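Local coordinates for protein aspartate-semialdehyde dehydrogenase (PDB 5CEF) that catalyses the NADPH-dependent reductive dephosphorylation of 4-phospho-L-aspartate to its semialdehyde, the second step in making the aspartate family of amino acids, at residues 271-274 / 275-279; 303-306 / 307-310; 284-287 / 288-291; 218-221 / 222-226. One frame throughout, in Å; residues are numbered along the deposited sequence.

Interaction 1 (271-274 / 275-279)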
# COMPACT_ATOMS: atom_id res chain seq x y z
N PRO A 271 23.83 -31.42 2.92
CA PRO A 271 23.99 -31.22 1.51
C PRO A 271 24.47 -29.82 1.16
O PRO A 271 24.33 -28.89 1.94
CB PRO A 271 22.59 -31.43 0.95
CG PRO A 271 21.70 -31.03 2.08
CD PRO A 271 22.41 -31.50 3.31
N SER A 272 25.06 -29.71 -0.01
CA SER A 272 25.45 -28.43 -0.53
C SER A 272 24.23 -27.71 -1.10
O SER A 272 23.17 -28.28 -1.36
CB SER A 272 26.46 -28.61 -1.67
OG SER A 272 25.88 -29.37 -2.71
N VAL A 273 24.44 -26.42 -1.33
CA VAL A 273 23.46 -25.58 -1.97
C VAL A 273 22.97 -26.23 -3.27
O VAL A 273 21.77 -26.26 -3.53
CB VAL A 273 24.07 -24.18 -2.21
CG1 VAL A 273 23.25 -23.38 -3.20
CG2 VAL A 273 24.23 -23.46 -0.87
N ALA A 274 23.89 -26.74 -4.07
CA ALA A 274 23.52 -27.26 -5.40
C ALA A 274 22.67 -28.49 -5.23
O ALA A 274 21.70 -28.67 -5.94
CB ALA A 274 24.77 -27.56 -6.25
N GLU A 275 23.03 -29.33 -4.27
CA GLU A 275 22.26 -30.53 -4.02
C GLU A 275 20.87 -30.20 -3.57
O GLU A 275 19.92 -30.91 -3.91
CB GLU A 275 22.97 -31.42 -3.00
CG GLU A 275 24.25 -32.06 -3.55
CD GLU A 275 25.08 -32.78 -2.49
OE1 GLU A 275 25.20 -32.31 -1.34
OE2 GLU A 275 25.63 -33.84 -2.83
N VAL A 276 20.73 -29.10 -2.82
CA VAL A 276 19.42 -28.68 -2.33
C VAL A 276 18.59 -28.14 -3.48
O VAL A 276 17.41 -28.49 -3.61
CB VAL A 276 19.51 -27.67 -1.17
CG1 VAL A 276 18.13 -27.15 -0.82
CG2 VAL A 276 20.13 -28.30 0.07
N GLU A 277 19.19 -27.30 -4.31
CA GLU A 277 18.51 -26.84 -5.52
C GLU A 277 17.96 -28.00 -6.35
O GLU A 277 16.80 -27.98 -6.78
CB GLU A 277 19.46 -25.98 -6.34
CG GLU A 277 19.78 -24.64 -5.66
CD GLU A 277 20.79 -23.78 -6.39
OE1 GLU A 277 21.75 -24.30 -7.02
OE2 GLU A 277 20.66 -22.56 -6.29
N ASN A 278 18.76 -29.05 -6.54
CA ASN A 278 18.31 -30.21 -7.31
C ASN A 278 17.22 -30.95 -6.65
O ASN A 278 16.28 -31.34 -7.32
CB ASN A 278 19.45 -31.16 -7.64
CG ASN A 278 20.44 -30.51 -8.55
OD1 ASN A 278 20.07 -29.66 -9.38
ND2 ASN A 278 21.70 -30.84 -8.37
N ALA A 279 17.32 -31.13 -5.35
CA ALA A 279 16.25 -31.79 -4.62
C ALA A 279 14.89 -31.10 -4.85
O ALA A 279 13.86 -31.78 -5.03
CB ALA A 279 16.59 -31.86 -3.14
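S272 and E275 form a capping box at the start of helix 273-282. S272 is the N-cap residue. Its OG accepts the backbone N-H of E275, with OG and N 3.2 Å apart. E275 returns the favour through its side chain. CB of E275 lies 3.5 Å from S272 O. CG is anti to the carbonyl carbon (chi1 -70°), which turns the chain back toward the N terminus, and it passes 3.3 Å from S272 OG. The chain then runs extended, and CD remains beside the serine side chain. At the tip, OE1 takes the backbone N-H of S272 at 2.9 Å, in a nearly straight bond of 165°. The donor arrives on the anti side of the carboxylate, somewhat out of its plane. A weak bond from S272 OG reaches the same OE1. Two backbone N-H groups near the helix start are thus satisfied by side chains, and the negative carboxylate sits where it would probably suit the helix dipole. Beside the capping box, P271 packs on V276, a hydrophobic contact flanking the cap. V276 packs between helix 158-174 and the mixed sheet, touching L170, I328 and I336. P271 rests on F174 of helix 158-174. The proline meets V276 through its ring carbon CG, which lies 3.7 Å from V276 CG2.

Interaction 2 (303-306 / 307-310)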
# COMPACT_ATOMS: atom_id res chain seq x y z
N HIS A 303 14.13 -20.57 -8.04
CA HIS A 303 14.49 -19.33 -8.66
C HIS A 303 15.99 -19.17 -8.50
O HIS A 303 16.50 -19.34 -7.40
CB HIS A 303 13.78 -18.17 -7.96
CG HIS A 303 12.31 -18.18 -8.16
ND1 HIS A 303 11.70 -17.54 -9.22
CD2 HIS A 303 11.31 -18.79 -7.46
CE1 HIS A 303 10.39 -17.76 -9.16
NE2 HIS A 303 10.12 -18.50 -8.11
N ASP A 304 16.67 -18.77 -9.57
CA ASP A 304 18.12 -18.52 -9.51
C ASP A 304 18.42 -17.07 -9.14
O ASP A 304 19.49 -16.80 -8.60
CB ASP A 304 18.82 -18.83 -10.82
CG ASP A 304 18.65 -20.28 -11.24
OD1 ASP A 304 18.68 -21.19 -10.36
OD2 ASP A 304 18.48 -20.49 -12.47
N ALA A 305 17.50 -16.14 -9.39
CA ALA A 305 17.82 -14.73 -9.10
C ALA A 305 17.97 -14.51 -7.58
O ALA A 305 17.20 -15.02 -6.77
CB ALA A 305 16.80 -13.80 -9.70
N PRO A 306 18.96 -13.72 -7.18
CA PRO A 306 19.20 -13.55 -5.75
C PRO A 306 18.06 -12.86 -4.96
O PRO A 306 18.02 -12.99 -3.74
CB PRO A 306 20.48 -12.67 -5.71
CG PRO A 306 20.54 -11.97 -7.03
CD PRO A 306 19.82 -12.86 -8.03
N ASP A 307 17.17 -12.14 -5.67
CA ASP A 307 16.06 -11.42 -5.03
C ASP A 307 14.68 -12.03 -5.26
O ASP A 307 13.68 -11.33 -5.31
CB ASP A 307 16.07 -9.92 -5.46
CG ASP A 307 15.75 -9.69 -6.96
OD1 ASP A 307 15.84 -10.64 -7.78
OD2 ASP A 307 15.39 -8.55 -7.30
N ARG A 308 14.63 -13.34 -5.44
CA ARG A 308 13.37 -14.04 -5.78
C ARG A 308 13.26 -15.29 -4.91
O ARG A 308 14.29 -15.83 -4.50
CB ARG A 308 13.35 -14.40 -7.26
CG ARG A 308 13.49 -13.23 -8.22
CD ARG A 308 12.26 -12.35 -8.19
NE ARG A 308 11.19 -12.88 -9.03
CZ ARG A 308 11.08 -12.66 -10.33
NH1 ARG A 308 11.99 -11.92 -10.96
NH2 ARG A 308 10.08 -13.20 -11.04
N PRO A 309 12.04 -15.76 -4.65
CA PRO A 309 10.76 -15.33 -5.18
C PRO A 309 10.23 -14.08 -4.56
O PRO A 309 10.63 -13.76 -3.45
CB PRO A 309 9.84 -16.49 -4.85
CG PRO A 309 10.42 -17.05 -3.62
CD PRO A 309 11.89 -16.99 -3.88
N GLN A 310 9.32 -13.42 -5.28
CA GLN A 310 8.56 -12.29 -4.77
C GLN A 310 7.11 -12.56 -5.07
O GLN A 310 6.77 -12.93 -6.19
CB GLN A 310 8.95 -11.01 -5.49
CG GLN A 310 10.33 -10.53 -5.15
CD GLN A 310 10.74 -9.33 -5.97
OE1 GLN A 310 9.92 -8.54 -6.41
NE2 GLN A 310 12.02 -9.20 -6.19
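The imidazole of H303 has P309 over one face, with CA of the proline above the plane and offset toward the ring's rim. H303 and P309 flank a type I beta turn from A305 to R308, in the loop between strands 300-302 and 323-330, and their contact brings the two arms of the loop together. P309 CB lies 3.8 Å from H303 CD2 and equally near NE2. CB of R308 approaches the same ring obliquely. The turn's own bond, R308 N to A305 O, is weak at 3.3 Å. Apolar contact backs it up: A305 CB meets R308 CG at 3.7 Å. The arginine then bends at chi2 and chi3 (-69° and -82°), and its guanidinium plane lies 34° from that of the imidazole. The guanidinium's NH2 forms a salt bridge with D314. A cis peptide bond precedes P309. P306 and D307 pack on L208 of the second subunit, so the turn takes part in the subunit interface. Q310 OE1 accepts a hydrogen bond from ND2 of N204 of the second subunit. The other end of the amide reaches back to the beta turn: Q310 NE2 donates to D307 O at 2.8 Å, with the acceptor almost in the amide plane.

Interaction 3 (284-287 / 288-291)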
# COMPACT_ATOMS: atom_id res chain seq x y z
N THR A 284 8.97 -34.81 -7.10
CA THR A 284 7.69 -35.18 -7.69
C THR A 284 6.99 -36.09 -6.67
O THR A 284 7.67 -36.81 -5.91
CB THR A 284 7.84 -35.93 -9.01
OG1 THR A 284 8.32 -37.24 -8.73
CG2 THR A 284 8.84 -35.25 -9.96
N CYS A 285 5.66 -36.04 -6.64
CA CYS A 285 4.93 -36.65 -5.54
C CYS A 285 3.87 -37.63 -6.03
O CYS A 285 3.58 -37.67 -7.21
CB CYS A 285 4.27 -35.56 -4.69
SG CYS A 285 3.07 -34.60 -5.63
N ASP A 286 3.29 -38.40 -5.11
CA ASP A 286 2.29 -39.40 -5.47
C ASP A 286 1.20 -38.84 -6.36
O ASP A 286 0.78 -39.48 -7.33
CB ASP A 286 1.63 -40.02 -4.24
CG ASP A 286 2.55 -40.94 -3.46
OD1 ASP A 286 3.64 -41.28 -3.98
OD2 ASP A 286 2.17 -41.35 -2.33
N ALA A 287 0.74 -37.64 -6.05
CA ALA A 287 -0.38 -37.07 -6.77
C ALA A 287 -0.04 -36.84 -8.25
O ALA A 287 -0.90 -36.96 -9.12
CB ALA A 287 -0.81 -35.77 -6.12
N GLN A 288 1.21 -36.49 -8.53
CA GLN A 288 1.64 -36.33 -9.91
C GLN A 288 1.78 -37.70 -10.58
O GLN A 288 1.42 -37.85 -11.74
CB GLN A 288 2.98 -35.59 -9.96
CG GLN A 288 2.87 -34.15 -9.51
CD GLN A 288 4.23 -33.52 -9.31
OE1 GLN A 288 4.96 -33.90 -8.37
NE2 GLN A 288 4.58 -32.54 -10.16
N HIS A 289 2.33 -38.66 -9.84
CA HIS A 289 2.57 -40.01 -10.37
C HIS A 289 1.26 -40.65 -10.73
O HIS A 289 1.19 -41.36 -11.71
CB HIS A 289 3.32 -40.92 -9.37
CG HIS A 289 4.70 -40.45 -9.04
ND1 HIS A 289 5.31 -40.71 -7.83
CD2 HIS A 289 5.57 -39.69 -9.75
CE1 HIS A 289 6.50 -40.15 -7.81
NE2 HIS A 289 6.69 -39.53 -8.96
N LEU A 290 0.23 -40.41 -9.91
CA LEU A 290 -1.10 -40.90 -10.18
C LEU A 290 -1.78 -40.15 -11.33
O LEU A 290 -2.81 -40.58 -11.81
CB LEU A 290 -1.96 -40.80 -8.93
CG LEU A 290 -1.60 -41.78 -7.81
CD1 LEU A 290 -2.37 -41.43 -6.54
CD2 LEU A 290 -1.88 -43.22 -8.19
N GLY A 291 -1.23 -39.01 -11.72
CA GLY A 291 -1.82 -38.22 -12.76
C GLY A 291 -3.22 -37.68 -12.47
O GLY A 291 -4.00 -37.49 -13.39
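T284, just before the N-cap of the short helix 286-289, and H289, five residues on, cross at about a right angle. T284 OG1 lies at the edge of the imidazole, near its plane, and is hydrogen-bonded to H289 NE2 at 2.8 Å. Either atom could be the donor. The threonine hydroxyl stands between its backbone N and carbonyl carbon (chi1 73°), which aims it at the ring. C285 O sits 3.5 Å from the plane over one face of the ring, toward its rim. The same carbonyl accepts the backbone N-H of H289 at 3.1 Å, in the carbonyl plane, and a weaker bond from Q288 N. Q288 also reaches back past the cap. With chi1 at -67° its chain lies beside its own backbone N and runs extended to C285, passing SG at 3.9 Å from CG. OE1 then takes the N-H of C285, the N-cap residue, at 2.8 Å and in the carbonyl plane. NE2 bonds to P296 O, so both polar atoms of the Q288 amide are held, which fixes its rotation. L290 N makes a helical bond to D286 O at 2.8 Å. G291, with positive phi, is the first residue to leave helical angles, in a Schellman motif. A287 and L290 lean on I359 of helix 349-362, while C285 and D286 pack on loop residues L129 and P132.

Interaction 4 (218-221 / 222-226)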
# COMPACT_ATOMS: atom_id res chain seq x y z
N TRP A 218 2.67 -27.90 15.29
CA TRP A 218 2.17 -29.23 15.58
C TRP A 218 2.01 -30.02 14.30
O TRP A 218 2.42 -31.19 14.20
CB TRP A 218 0.82 -29.12 16.30
CG TRP A 218 0.47 -30.40 16.92
CD1 TRP A 218 0.84 -30.84 18.15
CD2 TRP A 218 -0.27 -31.47 16.31
NE1 TRP A 218 0.32 -32.10 18.37
CE2 TRP A 218 -0.34 -32.51 17.24
CE3 TRP A 218 -0.89 -31.62 15.07
CZ2 TRP A 218 -1.03 -33.69 16.99
CZ3 TRP A 218 -1.55 -32.79 14.81
CH2 TRP A 218 -1.62 -33.82 15.77
N GLU A 219 1.38 -29.40 13.30
CA GLU A 219 0.91 -30.14 12.11
C GLU A 219 2.08 -30.65 11.26
O GLU A 219 1.96 -31.68 10.57
CB GLU A 219 -0.04 -29.29 11.28
CG GLU A 219 -1.31 -28.96 12.03
CD GLU A 219 -2.32 -28.15 11.23
OE1 GLU A 219 -2.09 -27.88 10.02
OE2 GLU A 219 -3.34 -27.73 11.84
N THR A 220 3.19 -29.92 11.29
CA THR A 220 4.32 -30.31 10.45
C THR A 220 4.73 -31.76 10.73
O THR A 220 5.06 -32.49 9.78
CB THR A 220 5.47 -29.34 10.66
OG1 THR A 220 5.10 -28.07 10.13
CG2 THR A 220 6.73 -29.81 9.98
N ASN A 221 4.71 -32.17 12.02
CA ASN A 221 5.16 -33.53 12.40
C ASN A 221 4.16 -34.60 12.04
O ASN A 221 4.52 -35.67 11.53
CB ASN A 221 5.53 -33.59 13.87
CG ASN A 221 6.99 -33.18 14.13
OD1 ASN A 221 7.92 -33.69 13.51
ND2 ASN A 221 7.18 -32.31 15.06
N LYS A 222 2.89 -34.28 12.16
CA LYS A 222 1.88 -35.16 11.60
C LYS A 222 2.00 -35.36 10.09
O LYS A 222 2.03 -36.49 9.60
CB LYS A 222 0.48 -34.65 11.93
CG LYS A 222 -0.58 -35.68 11.54
CD LYS A 222 -1.87 -35.45 12.27
CE LYS A 222 -2.93 -36.42 11.77
NZ LYS A 222 -4.27 -36.22 12.41
N ILE A 223 2.11 -34.26 9.36
CA ILE A 223 2.14 -34.30 7.89
C ILE A 223 3.40 -34.94 7.32
O ILE A 223 3.34 -35.64 6.30
CB ILE A 223 1.98 -32.87 7.28
CG1 ILE A 223 0.60 -32.34 7.62
CG2 ILE A 223 2.19 -32.84 5.77
CD1 ILE A 223 0.48 -30.84 7.50
N LEU A 224 4.56 -34.65 7.90
CA LEU A 224 5.81 -35.22 7.38
C LEU A 224 6.11 -36.57 7.99
O LEU A 224 6.93 -37.28 7.49
CB LEU A 224 6.95 -34.29 7.65
CG LEU A 224 6.87 -33.00 6.86
CD1 LEU A 224 7.98 -32.05 7.29
CD2 LEU A 224 6.94 -33.25 5.36
N GLY A 225 5.41 -36.92 9.07
CA GLY A 225 5.47 -38.26 9.62
C GLY A 225 4.80 -39.31 8.73
O GLY A 225 4.46 -39.05 7.55
N GLY A 226 4.64 -40.50 9.30
CA GLY A 226 4.05 -41.64 8.62
C GLY A 226 2.86 -42.23 9.37
O GLY A 226 2.42 -41.70 10.40
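The last turn of helix 212-224 keeps regular i to i+4 bonds, I223 N to E219 O and L224 N to T220 O, before the chain leaves helical angles at G225. G225 N still reaches N221 O at 2.9 Å, though its N-H...O angle is only 133°. W218 and K222 are one turn apart and cross at a slant. A chi1 of -165° swings the indole away from its own backbone N and along the helix toward the lysine. The six-membered end of the ring does the touching: CZ3 lies 3.7 Å from K222 CD, and CH2 is slightly farther. K222 runs extended past the indole, and its ammonium group hydrogen-bonds to R118 O and C123 O and makes a cation-pi contact with F234. The indole itself makes a cation-pi contact with R119. The helix lies within the dimerisation-domain family region, and its side chains reach helix 158-174, which begins at C158, the predicted acyl-thioester cysteine. I223 packs on V164, and L224 on V164, L167 and A168. T220 and L224 lie side by side and point the same way, with T220 CG2 3.7 Å from L224 CD1. The T220 hydroxyl is turned back to I216 O. E219 CB touches I223 CD1 at 4.1 Å. N221 OD1 accepts the N-H of I242.

Overall arrangement
From the N terminus, interaction 4 comes first, at the end of helix 212-224. Interaction 1 follows at the start of helix 273-282, then interaction 3 on helix 286-289, and interaction 2 in the loop after strand 300-302. Each is local and closes no long loop: a helix end in 4, helix starts in 1 and 3, a beta turn in 2. They lie in series, so none nests in or crosses another, and none touches another. Interactions 1 and 4 both face helix 158-174 at different points, with centres about 23 Å apart. Interaction 1 joins that helix to the mixed sheet. Interaction 3 leans on helix 349-362. Interaction 2 reaches the second subunit. The nearest atoms of interactions 1 and 2 are about 5 Å apart.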